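PDB 2DUR: vesicular integral-membrane protein VIP36 from Canis lupus familiaris, which acts as a calcium-binding lectin of the early secretory pathway, recognising high-mannose glycans and taking part in the transport and sorting of the glycoproteins that carry them. Local coordinates for residues Leu12-Tyr16 / Ile220-Lys224; Ile53-Gln57 / Trp88-Leu94. All blocks are in the same frame, centred on the assembly; numbering follows the deposited sequence.

Interaction 1 (Leu12-Tyr16 / Ile220-Lys224); sequences LIKPY and IISMK
This is a short antiparallel backbone pairing between a loop near the N terminus, 12-16, and strand 217-227 of the larger β-sheet. The register is set by one bridge: L12 and M223 form a hydrogen-bonded pair, CA-CA 4.9 Å, with L12 N to M223 O 2.8 Å and M223 N to L12 O 3.0 Å. L12 and I13 are extended; the chain then reverses through a type VI turn, with a cis peptide before P15 and Y16 N bonded to I13 O at 2.9 Å. Opposite, I221 (phi/psi -85/-46) and S222 form a classic β bulge against H69. The turn brings Y16 (m rotamer) round so that its OH donates to I221 O, 2.7 Å, while a water links K14 N (2.7 Å) to the same carbonyl (2.8 Å). L12, rotamer t with chi2 near 87°, sets CD2 3.7 Å from I220 CG2 and CB 4.1 Å from M223 CB; on the other side of the loop, I13 CD1 rests 4.2 Å from K224 CG. K14 NZ passes I221 CG2 at 3.6 Å and hydrogen-bonds to Q38 O. Backbone bonds thus fix the register, and the I221 carbonyl, accepting from both hydroxyl and water, ties the turn to the bulge.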
ATOM      1  N   LEU A  12       7.940   6.666   7.563  1.00 21.25           N
ATOM      2  CA  LEU A  12       9.037   5.736   7.796  1.00 22.58           C
ATOM      3  C   LEU A  12      10.203   6.315   7.023  1.00 22.81           C
ATOM      4  O   LEU A  12      10.197   6.363   5.796  1.00 22.55           O
ATOM      5  CB  LEU A  12       8.670   4.343   7.256  1.00 21.69           C
ATOM      6  CG  LEU A  12       9.803   3.296   7.253  1.00 22.29           C
ATOM      7  CD1 LEU A  12       9.868   2.572   8.611  1.00 21.93           C
ATOM      8  CD2 LEU A  12       9.682   2.316   6.077  1.00 22.68           C
ATOM      9  N   ILE A  13      11.225   6.795   7.738  1.00 24.08           N
ATOM     10  CA  ILE A  13      12.327   7.483   7.067  1.00 24.86           C
ATOM     11  C   ILE A  13      13.646   7.028   7.693  1.00 26.01           C
ATOM     12  O   ILE A  13      13.745   6.975   8.925  1.00 26.16           O
ATOM     13  CB  ILE A  13      12.187   9.033   7.216  1.00 25.07           C
ATOM     14  CG1 ILE A  13      10.861   9.520   6.611  1.00 25.44           C
ATOM     15  CG2 ILE A  13      13.335   9.736   6.534  1.00 25.03           C
ATOM     16  CD1 ILE A  13      10.537  10.994   6.875  1.00 25.17           C
ATOM     17  N   LYS A  14      14.620   6.677   6.854  1.00 27.74           N
ATOM     18  CA  LYS A  14      15.922   6.215   7.371  1.00 30.64           C
ATOM     19  C   LYS A  14      16.530   7.283   8.293  1.00 31.20           C
ATOM     20  O   LYS A  14      16.384   8.480   8.016  1.00 31.47           O
ATOM     21  CB  LYS A  14      16.885   5.663   6.298  1.00 30.31           C
ATOM     22  CG  LYS A  14      17.170   6.463   5.039  1.00 33.50           C
ATOM     23  CD  LYS A  14      18.037   5.592   4.102  1.00 32.77           C
ATOM     24  CE  LYS A  14      17.599   5.633   2.624  1.00 35.98           C
ATOM     25  NZ  LYS A  14      18.161   4.521   1.735  1.00 34.99           N
ATOM     26  N   PRO A  15      17.184   6.847   9.400  1.00 31.87           N
ATOM     27  CA  PRO A  15      17.618   5.476   9.689  1.00 31.83           C
ATOM     28  C   PRO A  15      16.579   4.636  10.444  1.00 31.33           C
ATOM     29  O   PRO A  15      16.908   3.594  11.046  1.00 31.84           O
ATOM     30  CB  PRO A  15      18.860   5.704  10.559  1.00 32.25           C
ATOM     31  CG  PRO A  15      18.531   6.978  11.335  1.00 31.86           C
ATOM     32  CD  PRO A  15      17.513   7.761  10.512  1.00 32.81           C
ATOM     33  N   TYR A  16      15.333   5.096  10.398  1.00 29.79           N
ATOM     34  CA  TYR A  16      14.196   4.434  11.010  1.00 29.15           C
ATOM     35  C   TYR A  16      14.255   4.618  12.511  1.00 29.52           C
ATOM     36  O   TYR A  16      15.076   4.019  13.219  1.00 29.82           O
ATOM     37  CB  TYR A  16      14.070   2.973  10.546  1.00 27.72           C
ATOM     38  CG  TYR A  16      14.217   2.871   9.044  1.00 27.10           C
ATOM     39  CD1 TYR A  16      15.253   2.137   8.471  1.00 25.11           C
ATOM     40  CD2 TYR A  16      13.346   3.563   8.185  1.00 24.87           C
ATOM     41  CE1 TYR A  16      15.414   2.056   7.103  1.00 23.90           C
ATOM     42  CE2 TYR A  16      13.493   3.496   6.804  1.00 21.45           C
ATOM     43  CZ  TYR A  16      14.526   2.747   6.264  1.00 23.23           C
ATOM     44  OH  TYR A  16      14.717   2.637   4.913  1.00 23.03           O
ATOM     45  N   ILE A 220      10.933  -1.487   1.191  1.00 17.86           N
ATOM     46  CA  ILE A 220      10.365  -0.137   1.396  1.00 18.81           C
ATOM     47  C   ILE A 220      11.508   0.738   1.882  1.00 19.44           C
ATOM     48  O   ILE A 220      12.058   0.483   2.945  1.00 20.11           O
ATOM     49  CB  ILE A 220       9.239  -0.129   2.462  1.00 18.65           C
ATOM     50  CG1 ILE A 220       8.117  -1.106   2.082  1.00 20.22           C
ATOM     51  CG2 ILE A 220       8.663   1.303   2.662  1.00 19.65           C
ATOM     52  CD1 ILE A 220       7.352  -0.766   0.790  1.00 19.62           C
ATOM     53  N   ILE A 221      11.872   1.757   1.094  1.00 19.40           N
ATOM     54  CA  ILE A 221      12.941   2.680   1.518  1.00 19.77           C
ATOM     55  C   ILE A 221      12.366   3.772   2.414  1.00 19.70           C
ATOM     56  O   ILE A 221      12.916   4.088   3.472  1.00 20.52           O
ATOM     57  CB  ILE A 221      13.695   3.285   0.330  1.00 19.67           C
ATOM     58  CG1 ILE A 221      14.504   2.223  -0.423  1.00 22.52           C
ATOM     59  CG2 ILE A 221      14.652   4.418   0.818  1.00 20.47           C
ATOM     60  CD1 ILE A 221      13.709   1.343  -1.407  1.00 23.57           C
ATOM     61  N   SER A 222      11.242   4.357   1.993  1.00 19.07           N
ATOM     62  CA  SER A 222      10.593   5.354   2.818  1.00 18.61           C
ATOM     63  C   SER A 222       9.104   5.376   2.526  1.00 18.98           C
ATOM     64  O   SER A 222       8.676   4.960   1.439  1.00 19.00           O
ATOM     65  CB  SER A 222      11.180   6.765   2.559  1.00 18.94           C
ATOM     66  OG  SER A 222      10.936   7.154   1.230  1.00 19.57           O
ATOM     67  N   MET A 223       8.359   5.849   3.509  1.00 19.74           N
ATOM     68  CA  MET A 223       6.944   6.184   3.377  1.00 21.16           C
ATOM     69  C   MET A 223       6.798   7.560   3.999  1.00 20.21           C
ATOM     70  O   MET A 223       7.150   7.763   5.155  1.00 20.33           O
ATOM     71  CB  MET A 223       6.110   5.157   4.131  1.00 21.27           C
ATOM     72  CG  MET A 223       6.237   3.774   3.483  1.00 22.73           C
ATOM     73  SD  MET A 223       5.224   2.527   4.277  1.00 26.64           S
ATOM     74  CE  MET A 223       3.566   3.065   3.882  1.00 26.37           C
ATOM     75  N   LYS A 224       6.318   8.521   3.216  1.00 20.54           N
ATOM     76  CA  LYS A 224       6.245   9.899   3.686  1.00 20.46           C
ATOM     77  C   LYS A 224       4.819  10.353   3.529  1.00 20.00           C
ATOM     78  O   LYS A 224       4.300  10.366   2.406  1.00 20.94           O
ATOM     79  CB  LYS A 224       7.202  10.789   2.885  1.00 20.94           C
ATOM     80  CG  LYS A 224       8.672  10.470   3.158  1.00 22.84           C
ATOM     81  CD  LYS A 224       9.584  11.253   2.211  1.00 26.16           C
ATOM     82  CE  LYS A 224      11.051  10.901   2.424  1.00 28.51           C
ATOM     83  NZ  LYS A 224      11.924  11.827   1.624  1.00 31.01           N
TER
HETATM   84  O   HOH W   1      14.122   6.512   4.204  1.00 26.63           O

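Interaction 2 (Ile53-Gln57 / Trp88-Leu94); sequences IWNHQ and WYTRDRL
W54, on strand 49-55, lies across the bend where strand 84-90 ends and the chain turns through 91-94. The two strands are not neighbours: 204-211 runs between them, and no backbone hydrogen bond joins the segments. Their closest CA pair is W54-R93, 6.2 Å. The indole (chi1 m, chi2 97°) takes R93 CA over one face in a CH-pi contact, 3.8 Å from the six-membered ring centroid, with L94 N over that face too. Its far end, CH2, lies 3.4 Å from W88 CB and 3.3 Å from T90 OG1; the W54 six-membered and W88 five-membered rings are near parallel (28°) but slid apart, centroids 5.2 Å, and barely overlap. T90 (p) ties down the bend by a hydrogen bond from OG1 to D92 O, 2.7 Å. R93 (p, t, m) slides its guanidinium between W54 CB on one face and H56 O on the other, its edge giving weak hydrogen bonds to N55 O from NH2 (2.9 Å) and NE (3.2 Å); NH2 also makes a salt bridge with D28. L94, with positive phi (74°), places CD2 4.0 Å from W54 CD1. These aromatic side chains cover the side of the seven-stranded sheet turned away from its partner, in the β-sandwich of L-type lectins.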
ATOM      1  N   ILE A  53       4.984  -4.152   7.935  1.00 17.53           N
ATOM      2  CA  ILE A  53       5.304  -3.063   8.861  1.00 18.67           C
ATOM      3  C   ILE A  53       3.990  -2.320   9.123  1.00 17.92           C
ATOM      4  O   ILE A  53       3.131  -2.199   8.228  1.00 17.95           O
ATOM      5  CB  ILE A  53       6.395  -2.081   8.308  1.00 18.99           C
ATOM      6  CG1 ILE A  53       6.007  -1.483   6.946  1.00 19.93           C
ATOM      7  CG2 ILE A  53       7.758  -2.768   8.211  1.00 20.47           C
ATOM      8  CD1 ILE A  53       6.952  -0.363   6.496  1.00 20.69           C
ATOM      9  N   TRP A  54       3.799  -1.891  10.361  1.00 17.81           N
ATOM     10  CA  TRP A  54       2.557  -1.258  10.765  1.00 18.11           C
ATOM     11  C   TRP A  54       2.861  -0.027  11.597  1.00 19.44           C
ATOM     12  O   TRP A  54       3.613  -0.092  12.556  1.00 19.73           O
ATOM     13  CB  TRP A  54       1.654  -2.247  11.510  1.00 18.75           C
ATOM     14  CG  TRP A  54       1.065  -3.244  10.537  1.00 18.23           C
ATOM     15  CD1 TRP A  54       1.516  -4.512  10.259  1.00 19.13           C
ATOM     16  CD2 TRP A  54      -0.072  -3.022   9.692  1.00 18.00           C
ATOM     17  NE1 TRP A  54       0.704  -5.104   9.294  1.00 17.40           N
ATOM     18  CE2 TRP A  54      -0.266  -4.205   8.923  1.00 18.52           C
ATOM     19  CE3 TRP A  54      -0.946  -1.935   9.504  1.00 17.28           C
ATOM     20  CZ2 TRP A  54      -1.306  -4.333   7.987  1.00 18.01           C
ATOM     21  CZ3 TRP A  54      -1.991  -2.060   8.567  1.00 18.05           C
ATOM     22  CH2 TRP A  54      -2.150  -3.254   7.815  1.00 19.21           C
ATOM     23  N   ASN A  55       2.276   1.104  11.209  1.00 19.55           N
ATOM     24  CA  ASN A  55       2.494   2.385  11.918  1.00 20.89           C
ATOM     25  C   ASN A  55       1.861   2.294  13.294  1.00 21.05           C
ATOM     26  O   ASN A  55       0.799   1.687  13.454  1.00 22.22           O
ATOM     27  CB  ASN A  55       1.872   3.484  11.033  1.00 20.39           C
ATOM     28  CG  ASN A  55       2.262   4.915  11.406  1.00 21.99           C
ATOM     29  OD1 ASN A  55       1.432   5.810  11.222  1.00 22.38           O
ATOM     30  ND2 ASN A  55       3.502   5.159  11.828  1.00 21.05           N
ATOM     31  N   HIS A  56       2.522   2.864  14.312  1.00 22.09           N
ATOM     32  CA  HIS A  56       2.032   2.804  15.693  1.00 23.73           C
ATOM     33  C   HIS A  56       0.716   3.537  15.935  1.00 23.41           C
ATOM     34  O   HIS A  56      -0.154   3.040  16.640  1.00 24.94           O
ATOM     35  CB  HIS A  56       3.072   3.429  16.625  1.00 24.19           C
ATOM     36  CG  HIS A  56       4.167   2.497  17.025  1.00 28.07           C
ATOM     37  ND1 HIS A  56       4.842   2.624  18.221  1.00 31.21           N
ATOM     38  CD2 HIS A  56       4.708   1.427  16.399  1.00 30.83           C
ATOM     39  CE1 HIS A  56       5.751   1.670  18.312  1.00 30.63           C
ATOM     40  NE2 HIS A  56       5.693   0.932  17.220  1.00 30.77           N
ATOM     41  N   GLN A  57       0.601   4.744  15.384  1.00 24.59           N
ATOM     42  CA  GLN A  57      -0.516   5.616  15.699  1.00 25.62           C
ATOM     43  C   GLN A  57      -1.553   5.618  14.584  1.00 24.61           C
ATOM     44  O   GLN A  57      -1.179   5.755  13.418  1.00 24.25           O
ATOM     45  CB  GLN A  57      -0.010   7.039  15.918  1.00 26.42           C
ATOM     46  CG  GLN A  57       0.872   7.203  17.177  1.00 31.83           C
ATOM     47  CD  GLN A  57       0.178   6.683  18.426  1.00 37.50           C
ATOM     48  OE1 GLN A  57      -0.855   7.219  18.843  1.00 41.34           O
ATOM     49  NE2 GLN A  57       0.732   5.624  19.022  1.00 40.01           N
ATOM     50  N   TRP A  88      -1.532  -0.521   2.927  1.00 15.43           N
ATOM     51  CA  TRP A  88      -2.745  -0.627   3.684  1.00 15.33           C
ATOM     52  C   TRP A  88      -3.110   0.656   4.383  1.00 15.64           C
ATOM     53  O   TRP A  88      -2.241   1.362   4.920  1.00 16.24           O
ATOM     54  CB  TRP A  88      -2.577  -1.709   4.760  1.00 15.55           C
ATOM     55  CG  TRP A  88      -2.249  -3.042   4.205  1.00 15.75           C
ATOM     56  CD1 TRP A  88      -1.017  -3.631   4.157  1.00 16.01           C
ATOM     57  CD2 TRP A  88      -3.165  -3.966   3.611  1.00 13.69           C
ATOM     58  NE1 TRP A  88      -1.105  -4.874   3.556  1.00 15.45           N
ATOM     59  CE2 TRP A  88      -2.420  -5.121   3.250  1.00 14.83           C
ATOM     60  CE3 TRP A  88      -4.565  -3.944   3.374  1.00 13.43           C
ATOM     61  CZ2 TRP A  88      -3.009  -6.231   2.626  1.00 16.09           C
ATOM     62  CZ3 TRP A  88      -5.161  -5.080   2.782  1.00 14.16           C
ATOM     63  CH2 TRP A  88      -4.391  -6.209   2.425  1.00 13.00           C
ATOM     64  N   TYR A  89      -4.407   0.924   4.414  1.00 15.36           N
ATOM     65  CA  TYR A  89      -4.985   1.884   5.352  1.00 15.70           C
ATOM     66  C   TYR A  89      -6.209   1.185   5.937  1.00 16.57           C
ATOM     67  O   TYR A  89      -7.283   1.138   5.322  1.00 15.83           O
ATOM     68  CB  TYR A  89      -5.327   3.187   4.623  1.00 15.03           C
ATOM     69  CG  TYR A  89      -6.033   4.194   5.488  1.00 16.38           C
ATOM     70  CD1 TYR A  89      -5.325   4.942   6.424  1.00 17.41           C
ATOM     71  CD2 TYR A  89      -7.418   4.394   5.377  1.00 15.62           C
ATOM     72  CE1 TYR A  89      -5.970   5.872   7.239  1.00 17.38           C
ATOM     73  CE2 TYR A  89      -8.088   5.341   6.194  1.00 16.78           C
ATOM     74  CZ  TYR A  89      -7.345   6.081   7.107  1.00 16.51           C
ATOM     75  OH  TYR A  89      -7.994   7.009   7.907  1.00 19.36           O
ATOM     76  N   THR A  90      -6.014   0.566   7.100  1.00 16.06           N
ATOM     77  CA  THR A  90      -6.988  -0.409   7.595  1.00 16.42           C
ATOM     78  C   THR A  90      -7.289  -0.297   9.077  1.00 17.06           C
ATOM     79  O   THR A  90      -6.494   0.217   9.866  1.00 17.07           O
ATOM     80  CB  THR A  90      -6.558  -1.873   7.296  1.00 16.00           C
ATOM     81  OG1 THR A  90      -5.264  -2.139   7.867  1.00 16.78           O
ATOM     82  CG2 THR A  90      -6.532  -2.156   5.794  1.00 16.01           C
ATOM     83  N   ARG A  91      -8.440  -0.835   9.452  1.00 17.49           N
ATOM     84  CA  ARG A  91      -8.871  -0.856  10.842  1.00 18.58           C
ATOM     85  C   ARG A  91      -7.889  -1.598  11.733  1.00 19.27           C
ATOM     86  O   ARG A  91      -7.567  -1.140  12.844  1.00 20.12           O
ATOM     87  CB  ARG A  91     -10.226  -1.534  10.936  1.00 18.94           C
ATOM     88  CG  ARG A  91     -10.872  -1.364  12.303  1.00 19.66           C
ATOM     89  CD  ARG A  91     -12.097  -2.269  12.398  1.00 19.71           C
ATOM     90  NE  ARG A  91     -11.705  -3.671  12.477  1.00 19.72           N
ATOM     91  CZ  ARG A  91     -12.567  -4.694  12.506  1.00 21.20           C
ATOM     92  NH1 ARG A  91     -13.887  -4.489  12.410  1.00 20.47           N
ATOM     93  NH2 ARG A  91     -12.087  -5.929  12.606  1.00 21.00           N
ATOM     94  N   ASP A  92      -7.455  -2.759  11.250  1.00 19.16           N
ATOM     95  CA  ASP A  92      -6.613  -3.661  12.021  1.00 20.42           C
ATOM     96  C   ASP A  92      -5.179  -3.556  11.528  1.00 21.02           C
ATOM     97  O   ASP A  92      -4.912  -3.120  10.392  1.00 22.44           O
ATOM     98  CB  ASP A  92      -7.133  -5.101  11.904  1.00 20.43           C
ATOM     99  CG  ASP A  92      -8.535  -5.272  12.499  1.00 21.48           C
ATOM    100  OD1 ASP A  92      -8.956  -4.428  13.321  1.00 22.70           O
ATOM    101  OD2 ASP A  92      -9.234  -6.226  12.131  1.00 24.67           O
ATOM    102  N   ARG A  93      -4.251  -3.929  12.400  1.00 20.93           N
ATOM    103  CA  ARG A  93      -2.846  -3.911  12.079  1.00 21.35           C
ATOM    104  C   ARG A  93      -2.233  -5.209  12.595  1.00 21.51           C
ATOM    105  O   ARG A  93      -2.830  -5.897  13.436  1.00 21.09           O
ATOM    106  CB  ARG A  93      -2.175  -2.726  12.775  1.00 21.76           C
ATOM    107  CG  ARG A  93      -2.328  -2.757  14.269  1.00 22.81           C
ATOM    108  CD  ARG A  93      -2.046  -1.412  14.945  1.00 28.97           C
ATOM    109  NE  ARG A  93      -0.730  -0.869  14.617  1.00 29.93           N
ATOM    110  CZ  ARG A  93       0.400  -1.252  15.213  1.00 29.76           C
ATOM    111  NH1 ARG A  93       0.360  -2.184  16.161  1.00 31.59           N
ATOM    112  NH2 ARG A  93       1.559  -0.724  14.863  1.00 22.51           N
ATOM    113  N   LEU A  94      -1.063  -5.520  12.060  1.00 21.67           N
ATOM    114  CA  LEU A  94      -0.171  -6.608  12.511  1.00 22.40           C
ATOM    115  C   LEU A  94      -0.577  -8.047  12.171  1.00 23.51           C
ATOM    116  O   LEU A  94       0.230  -8.972  12.392  1.00 24.31           O
ATOM    117  CB  LEU A  94       0.214  -6.441  13.997  1.00 22.53           C
ATOM    118  CG  LEU A  94       1.318  -5.406  14.294  1.00 21.32           C
ATOM    119  CD1 LEU A  94       1.369  -5.052  15.780  1.00 23.58           C
ATOM    120  CD2 LEU A  94       2.694  -5.865  13.784  1.00 22.64           C
TER

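In the fold
From the N terminus of this lumenal lectin domain the chain first passes through 12-16, whose partner 220-224 comes only some 200 residues later; interaction 1 therefore closes a loop spanning most of the sandwich. Interaction 2 closes a much shorter one, from 53-57 to 88-94, nested wholly inside it and containing strand 64-73 of the opposite sheet. Interaction 1 holds the N-terminal loop to the eight-stranded sheet, while interaction 2 works within the seven-stranded sheet that carries the calcium ligand D114. Their centres are 16 Å apart, yet they touch through I53 in the interior: its CD1 meets L12 CD2 at 3.8 Å and M223 SD at 4.0 Å.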